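Local structure of proton-dependent oligopeptide transporter family protein (Xanthomonas campestris, 6EI3) at residues M125-D130 with V194-P199; V26-T31 with L161-L166. The protein probably carries short peptides across the membrane coupled to proton movement, as a POT-family member of the Major Facilitator Superfamily. All coordinates share one frame; numbering follows the deposited sequence.

Contact 1 (M125-D130 with V194-P199); sequences MVDQFD and VRVPLP
Gln128 grips the backbone of Val194 with both ends of its carboxamide. Gln128 OE1 accepts the amide hydrogen of Val194 N at 2.8 Å, an almost straight bond (178°) that arrives on a lone pair in the carbonyl plane. Gln128 NE2 answers by donating to Val194 O at 3.2 Å. The two bonds close a ring in which the carboxamide pairs with both the N-H and the C=O of Val194, much as a residue of a neighbouring strand would, and this fixes the amide's rotation; glutamine suits the place because it offers donor and acceptor side by side. A bend in the Gln128 chain (chi2 -48°) folds the amide across to the loop. Further bonds, from NE2 to Phe124 O and to OE1 from Gln3 NE2, give each polar end a second partner.

Beside this grip, Val194 points toward Asp127, its CG1 lying 3.3 Å from Asp127 O. Val196 crosses the Asp127 side chain at about a right angle; Val196 CG2, between its own backbone N and carbonyl carbon, is the methyl that meets Asp127 OD2, 3.3 Å away. One water links Asp127 to the loop backbone: it donates to Asp127 OD2 at 2.7 Å and to Val194 O, and accepts from Val196 N at 3.0 Å. Val194 O thus takes hydrogen bonds from both the glutamine and the water. OD2 also forms a salt bridge with Lys75, which probably stabilises the charged carboxylate.

Here the loop between helices 168-188 and 206-215 is pinned to the chain where it leaves the short helix 121-127. On other sides Gln128 touches Ile4 of helix 4-22, Met125 packs on Val140 and Phe141 of helix 137-165, and Val196 rests on Lys75 of helix 62-95.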
loop_
_atom_site.group_PDB
_atom_site.type_symbol
_atom_site.label_atom_id
_atom_site.label_comp_id
_atom_site.label_asym_id
_atom_site.label_seq_id
_atom_site.Cartn_x
_atom_site.Cartn_y
_atom_site.Cartn_z
ATOM N N MET A 125 17.858 -6.550 -7.766
ATOM C CA MET A 125 17.993 -6.385 -9.221
ATOM C C MET A 125 19.107 -5.351 -9.525
ATOM O O MET A 125 19.930 -5.592 -10.402
ATOM C CB MET A 125 16.652 -5.932 -9.836
ATOM C CG MET A 125 16.716 -5.766 -11.357
ATOM S SD MET A 125 17.276 -4.107 -11.842
ATOM C CE MET A 125 15.765 -3.127 -11.465
ATOM N N VAL A 126 19.075 -4.176 -8.857
ATOM C CA VAL A 126 20.075 -3.108 -9.069
ATOM C C VAL A 126 21.510 -3.642 -8.773
ATOM O O VAL A 126 22.435 -3.335 -9.522
ATOM C CB VAL A 126 19.737 -1.813 -8.274
ATOM C CG1 VAL A 126 20.784 -0.717 -8.503
ATOM C CG2 VAL A 126 18.350 -1.292 -8.630
ATOM N N ASP A 127 21.657 -4.502 -7.732
ATOM C CA ASP A 127 22.929 -5.150 -7.333
ATOM C C ASP A 127 23.566 -5.944 -8.480
ATOM O O ASP A 127 24.763 -6.154 -8.459
ATOM C CB ASP A 127 22.693 -6.149 -6.171
ATOM C CG ASP A 127 22.395 -5.541 -4.814
ATOM O OD1 ASP A 127 22.514 -4.301 -4.675
ATOM O OD2 ASP A 127 22.034 -6.308 -3.884
ATOM N N GLN A 128 22.768 -6.423 -9.447
ATOM C CA GLN A 128 23.272 -7.235 -10.560
ATOM C C GLN A 128 24.099 -6.452 -11.569
ATOM O O GLN A 128 24.816 -7.066 -12.355
ATOM C CB GLN A 128 22.138 -8.002 -11.253
ATOM C CG GLN A 128 21.272 -8.841 -10.291
ATOM C CD GLN A 128 22.103 -9.677 -9.348
ATOM O OE1 GLN A 128 22.968 -10.445 -9.771
ATOM N NE2 GLN A 128 21.903 -9.494 -8.041
ATOM N N PHE A 129 24.015 -5.104 -11.530
ATOM C CA PHE A 129 24.761 -4.189 -12.404
ATOM C C PHE A 129 26.020 -3.698 -11.692
ATOM O O PHE A 129 25.936 -3.277 -10.534
ATOM C CB PHE A 129 23.878 -2.973 -12.778
ATOM C CG PHE A 129 22.684 -3.327 -13.629
ATOM C CD1 PHE A 129 21.474 -3.691 -13.043
ATOM C CD2 PHE A 129 22.767 -3.300 -15.019
ATOM C CE1 PHE A 129 20.371 -4.025 -13.829
ATOM C CE2 PHE A 129 21.658 -3.632 -15.807
ATOM C CZ PHE A 129 20.469 -3.995 -15.204
ATOM N N ASP A 130 27.178 -3.696 -12.384
ATOM C CA ASP A 130 28.413 -3.174 -11.779
ATOM C C ASP A 130 28.237 -1.684 -11.428
ATOM O O ASP A 130 27.433 -1.010 -12.066
ATOM C CB ASP A 130 29.655 -3.454 -12.640
ATOM C CG ASP A 130 29.698 -2.740 -13.977
ATOM O OD1 ASP A 130 30.102 -1.559 -14.003
ATOM O OD2 ASP A 130 29.408 -3.392 -15.008
ATOM N N VAL A 194 24.927 -11.693 -8.214
ATOM C CA VAL A 194 25.835 -10.850 -7.456
ATOM C C VAL A 194 25.215 -10.825 -6.039
ATOM O O VAL A 194 24.040 -10.480 -5.907
ATOM C CB VAL A 194 25.940 -9.417 -8.069
ATOM C CG1 VAL A 194 26.765 -8.485 -7.161
ATOM C CG2 VAL A 194 26.563 -9.481 -9.473
ATOM N N ARG A 195 25.991 -11.203 -4.985
ATOM C CA ARG A 195 25.466 -11.188 -3.606
ATOM C C ARG A 195 26.350 -10.225 -2.829
ATOM O O ARG A 195 27.458 -10.579 -2.411
ATOM C CB ARG A 195 25.421 -12.597 -2.984
ATOM C CG ARG A 195 24.496 -13.544 -3.725
ATOM C CD ARG A 195 24.421 -14.917 -3.099
ATOM N NE ARG A 195 24.003 -15.912 -4.091
ATOM C CZ ARG A 195 23.608 -17.147 -3.803
ATOM N NH1 ARG A 195 23.544 -17.553 -2.545
ATOM N NH2 ARG A 195 23.256 -17.981 -4.774
ATOM N N VAL A 196 25.888 -8.971 -2.724
ATOM C CA VAL A 196 26.686 -7.874 -2.137
ATOM C C VAL A 196 26.829 -8.002 -0.611
ATOM O O VAL A 196 26.017 -8.696 -0.003
ATOM C CB VAL A 196 26.144 -6.475 -2.562
ATOM C CG1 VAL A 196 26.164 -6.309 -4.078
ATOM C CG2 VAL A 196 24.739 -6.213 -1.995
ATOM N N PRO A 197 27.837 -7.359 0.042
ATOM C CA PRO A 197 27.911 -7.451 1.513
ATOM C C PRO A 197 26.669 -6.854 2.189
ATOM O O PRO A 197 25.899 -6.119 1.568
ATOM C CB PRO A 197 29.166 -6.626 1.859
ATOM C CG PRO A 197 29.953 -6.516 0.573
ATOM C CD PRO A 197 28.900 -6.479 -0.496
ATOM N N LEU A 198 26.492 -7.149 3.475
ATOM C CA LEU A 198 25.439 -6.561 4.301
ATOM C C LEU A 198 25.758 -5.055 4.358
ATOM O O LEU A 198 26.944 -4.709 4.357
ATOM C CB LEU A 198 25.445 -7.177 5.721
ATOM C CG LEU A 198 25.142 -8.693 5.828
ATOM C CD1 LEU A 198 25.248 -9.178 7.259
ATOM C CD2 LEU A 198 23.757 -9.051 5.253
ATOM N N PRO A 199 24.771 -4.135 4.248
ATOM C CA PRO A 199 25.126 -2.697 4.258
ATOM C C PRO A 199 25.890 -2.328 5.524
ATOM O O PRO A 199 25.568 -2.850 6.591
ATOM C CB PRO A 199 23.768 -1.982 4.193
ATOM C CG PRO A 199 22.811 -3.004 3.737
ATOM C CD PRO A 199 23.312 -4.327 4.204
HETATM O O HOH W 1 23.064 -8.776 -3.697
#

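Contact 2 (V26-T31 with L161-L166); sequences VQFLIT and LALKHL. With 78M ((2S)-2,3-dihydroxypropyl(7Z)-pentadec-7-enoate), chain I; 78M ((2S)-2,3-dihydroxypropyl(7Z)-pentadec-7-enoate), chain L.
A helix-to-helix packing contact joins 25-30 to the end of 137-165, where Leu163 meets Phe28 and Gln27; the second helix also supplies residues to monoacylglycerol (78M) pockets. Leucine suits the junction because its branched apolar end can touch a helix backbone with one methyl and approach a ring with the other: Leu163 CD2 lies 3.8 Å from Phe28 N and 4.1 Å from Phe28 CB, while Gln27 CG approaches the same methyl at 4.2 Å. A chi1 near 180° carries CG out from the helix, and chi2 of 64° leaves CD2 as the extended methyl. The other methyl, CD1, comes obliquely to the Phe28 ring. That ring meets Phe172 edge to face. Gln27 offers Leu163 its aliphatic stem, while its OE1 is hydrogen-bonded to Ser329 OG.

His165 contacts lipid rather than helix 25-30. His165 NE2 is 2.8 Å from O21 of the chain I 78M, whereas ND1 lies 3.2 Å from C17 of the chain L 78M, whose O2 sits over one ring face. Imidazole suits this border: NE2 can sit near a glycerol oxygen, and the second headgroup can lie against the flat ring. Leu161 CD1 packs on the acyl chain of the chain I molecule, 3.8 Å from C4.

Around the junction, helix 168-188 adds Ala171 against Leu163 and Pro168 against Phe28, helix 40-60 lies against Val26, and helix 312-317 touches Gln27.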
loop_
_atom_site.group_PDB
_atom_site.type_symbol
_atom_site.label_atom_id
_atom_site.label_comp_id
_atom_site.label_asym_id
_atom_site.label_seq_id
_atom_site.Cartn_x
_atom_site.Cartn_y
_atom_site.Cartn_z
ATOM N N VAL A 26 -12.428 -11.029 -2.142
ATOM C CA VAL A 26 -13.735 -10.596 -1.634
ATOM C C VAL A 26 -14.903 -11.314 -2.360
ATOM O O VAL A 26 -15.823 -11.793 -1.694
ATOM C CB VAL A 26 -13.848 -9.053 -1.639
ATOM C CG1 VAL A 26 -15.271 -8.596 -1.335
ATOM C CG2 VAL A 26 -12.912 -8.468 -0.593
ATOM N N GLN A 27 -14.854 -11.413 -3.712
ATOM C CA GLN A 27 -15.908 -12.095 -4.461
ATOM C C GLN A 27 -15.967 -13.571 -4.066
ATOM O O GLN A 27 -17.056 -14.122 -3.934
ATOM C CB GLN A 27 -15.716 -11.927 -5.976
ATOM C CG GLN A 27 -16.906 -12.499 -6.784
ATOM C CD GLN A 27 -17.320 -11.663 -7.969
ATOM O OE1 GLN A 27 -16.555 -10.853 -8.499
ATOM N NE2 GLN A 27 -18.552 -11.856 -8.423
ATOM N N PHE A 28 -14.805 -14.210 -3.835
ATOM C CA PHE A 28 -14.818 -15.588 -3.357
ATOM C C PHE A 28 -15.421 -15.610 -1.931
ATOM O O PHE A 28 -16.280 -16.440 -1.644
ATOM C CB PHE A 28 -13.381 -16.199 -3.311
ATOM C CG PHE A 28 -13.307 -17.396 -2.381
ATOM C CD1 PHE A 28 -13.950 -18.589 -2.702
ATOM C CD2 PHE A 28 -12.647 -17.309 -1.158
ATOM C CE1 PHE A 28 -13.936 -19.672 -1.814
ATOM C CE2 PHE A 28 -12.629 -18.392 -0.275
ATOM C CZ PHE A 28 -13.255 -19.571 -0.615
ATOM N N LEU A 29 -14.930 -14.727 -1.025
ATOM C CA LEU A 29 -15.379 -14.764 0.380
ATOM C C LEU A 29 -16.876 -14.565 0.602
ATOM O O LEU A 29 -17.462 -15.265 1.419
ATOM C CB LEU A 29 -14.594 -13.760 1.252
ATOM C CG LEU A 29 -13.132 -14.145 1.602
ATOM C CD1 LEU A 29 -12.412 -12.966 2.218
ATOM C CD2 LEU A 29 -13.069 -15.373 2.534
ATOM N N ILE A 30 -17.489 -13.615 -0.104
ATOM C CA ILE A 30 -18.884 -13.216 0.124
ATOM C C ILE A 30 -19.901 -14.357 -0.107
ATOM O O ILE A 30 -20.929 -14.343 0.546
ATOM C CB ILE A 30 -19.225 -11.911 -0.645
ATOM C CG1 ILE A 30 -20.395 -11.147 0.021
ATOM C CG2 ILE A 30 -19.434 -12.110 -2.155
ATOM C CD1 ILE A 30 -20.063 -10.551 1.392
ATOM N N THR A 31 -19.594 -15.371 -0.936
ATOM C CA THR A 31 -20.511 -16.507 -1.151
ATOM C C THR A 31 -19.971 -17.790 -0.523
ATOM O O THR A 31 -20.520 -18.866 -0.748
ATOM C CB THR A 31 -20.837 -16.695 -2.648
ATOM O OG1 THR A 31 -19.620 -16.855 -3.381
ATOM C CG2 THR A 31 -21.682 -15.553 -3.214
ATOM N N LEU A 161 -12.826 -15.115 -13.981
ATOM C CA LEU A 161 -13.510 -16.024 -14.911
ATOM C C LEU A 161 -13.249 -17.469 -14.489
ATOM O O LEU A 161 -14.157 -18.289 -14.559
ATOM C CB LEU A 161 -13.048 -15.817 -16.374
ATOM C CG LEU A 161 -13.608 -14.609 -17.131
ATOM C CD1 LEU A 161 -13.165 -14.642 -18.576
ATOM C CD2 LEU A 161 -15.136 -14.574 -17.098
ATOM N N ALA A 162 -12.006 -17.781 -14.038
ATOM C CA ALA A 162 -11.680 -19.107 -13.491
ATOM C C ALA A 162 -12.551 -19.347 -12.231
ATOM O O ALA A 162 -13.080 -20.437 -12.063
ATOM C CB ALA A 162 -10.203 -19.181 -13.117
ATOM N N LEU A 163 -12.709 -18.324 -11.364
ATOM C CA LEU A 163 -13.541 -18.433 -10.157
ATOM C C LEU A 163 -14.996 -18.710 -10.512
ATOM O O LEU A 163 -15.595 -19.645 -9.984
ATOM C CB LEU A 163 -13.451 -17.147 -9.280
ATOM C CG LEU A 163 -14.295 -17.169 -7.960
ATOM C CD1 LEU A 163 -13.820 -18.256 -6.973
ATOM C CD2 LEU A 163 -14.334 -15.799 -7.297
ATOM N N LYS A 164 -15.552 -17.893 -11.413
ATOM C CA LYS A 164 -16.944 -17.990 -11.823
ATOM C C LYS A 164 -17.303 -19.298 -12.525
ATOM O O LYS A 164 -18.355 -19.866 -12.242
ATOM C CB LYS A 164 -17.315 -16.792 -12.715
ATOM C CG LYS A 164 -18.828 -16.513 -12.773
ATOM C CD LYS A 164 -19.182 -15.591 -13.915
ATOM C CE LYS A 164 -20.670 -15.598 -14.181
ATOM N NZ LYS A 164 -21.381 -14.554 -13.397
ATOM N N HIS A 165 -16.455 -19.769 -13.451
ATOM C CA HIS A 165 -16.814 -20.952 -14.258
ATOM C C HIS A 165 -16.152 -22.246 -13.835
ATOM O O HIS A 165 -16.717 -23.305 -14.085
ATOM C CB HIS A 165 -16.558 -20.682 -15.746
ATOM C CG HIS A 165 -17.135 -19.378 -16.208
ATOM N ND1 HIS A 165 -18.507 -19.166 -16.240
ATOM C CD2 HIS A 165 -16.509 -18.251 -16.622
ATOM C CE1 HIS A 165 -18.671 -17.921 -16.656
ATOM N NE2 HIS A 165 -17.498 -17.330 -16.905
ATOM N N LEU A 166 -14.957 -22.183 -13.233
ATOM C CA LEU A 166 -14.225 -23.385 -12.837
ATOM C C LEU A 166 -14.270 -23.652 -11.330
ATOM O O LEU A 166 -14.194 -24.805 -10.919
ATOM C CB LEU A 166 -12.755 -23.347 -13.337
ATOM C CG LEU A 166 -12.456 -22.878 -14.774
ATOM C CD1 LEU A 166 -10.954 -22.877 -15.045
ATOM C CD2 LEU A 166 -13.160 -23.737 -15.816
HETATM O O21 78M I . -17.831 -16.620 -19.587
HETATM C C20 78M I . -18.857 -17.526 -19.983
HETATM C C18 78M I . -18.743 -17.880 -21.447
HETATM O O19 78M I . -19.955 -18.498 -21.885
HETATM C C17 78M I . -17.572 -18.793 -21.757
HETATM O O2 78M I . -16.357 -18.237 -21.192
HETATM C C1 78M I . -15.654 -17.354 -21.912
HETATM O O1 78M I . -16.044 -16.858 -22.937
HETATM C C2 78M I . -14.330 -17.064 -21.269
HETATM C C3 78M I . -13.190 -16.909 -22.269
HETATM C C4 78M I . -11.886 -16.481 -21.624
HETATM C C5 78M I . -10.717 -17.380 -21.969
HETATM C C6 78M I . -9.461 -17.089 -21.165
HETATM C C7 78M I . -8.437 -16.317 -21.938
HETATM C C8 78M I . -7.195 -16.689 -22.207
HETATM C C9 78M I . -6.527 -17.976 -21.824
HETATM C C10 78M I . -5.011 -17.947 -21.997
HETATM C C11 78M I . -4.364 -19.322 -21.914
HETATM C C12 78M I . -2.848 -19.309 -21.989
HETATM C C13 78M I . -2.143 -19.508 -20.653
HETATM C C15 78M I . 0.227 -18.620 -21.054
HETATM C C14 78M I . -1.089 -18.455 -20.310
HETATM O O21 78M L . -21.444 -23.031 -17.672
HETATM C C20 78M L . -21.115 -22.842 -19.043
HETATM C C18 78M L . -20.732 -21.405 -19.311
HETATM O O19 78M L . -20.797 -21.119 -20.712
HETATM C C17 78M L . -19.378 -21.041 -18.747
HETATM O O2 78M L . -18.350 -21.382 -19.709
HETATM C C1 78M L . -17.506 -22.376 -19.410
HETATM O O1 78M L . -17.698 -23.184 -18.540
HETATM C C2 78M L . -16.296 -22.347 -20.302
HETATM C C3 78M L . -14.979 -22.090 -19.571
HETATM C C4 78M L . -14.752 -20.633 -19.209
HETATM C C5 78M L . -13.300 -20.178 -19.299
HETATM C C6 78M L . -12.548 -20.157 -17.968
HETATM C C7 78M L . -11.299 -19.308 -18.001
HETATM C C8 78M L . -10.054 -19.684 -18.280
HETATM C C9 78M L . -9.568 -21.057 -18.663
HETATM C C10 78M L . -8.044 -21.184 -18.808
HETATM C C11 78M L . -7.340 -21.745 -17.576
HETATM C C12 78M L . -5.891 -22.200 -17.777
HETATM C C13 78M L . -4.857 -21.110 -18.067
HETATM C C15 78M L . -3.446 -19.190 -17.181
HETATM C C14 78M L . -4.567 -20.164 -16.904
#

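The two contacts lie far apart, with centres 41 Å and nearest atoms about 30 Å from each other, and they do not touch. They are tied through the chain: helix 121-127 of contact 1 and helix 137-165 of contact 2 are consecutive, and the segments of the two contacts alternate in sequence. Helix 168-188 connects them: its start packs on contact 2, and the loop after it supplies half of contact 1. Their chemistry differs, a polar, water-bridged loop anchor against apolar helix packing. Segment 161-166 touches 78M through Leu161 and His165, which lie apart from its helix-helix packing, whereas the Gln128 side chain of contact 1 is about 13 Å from a bound 78M.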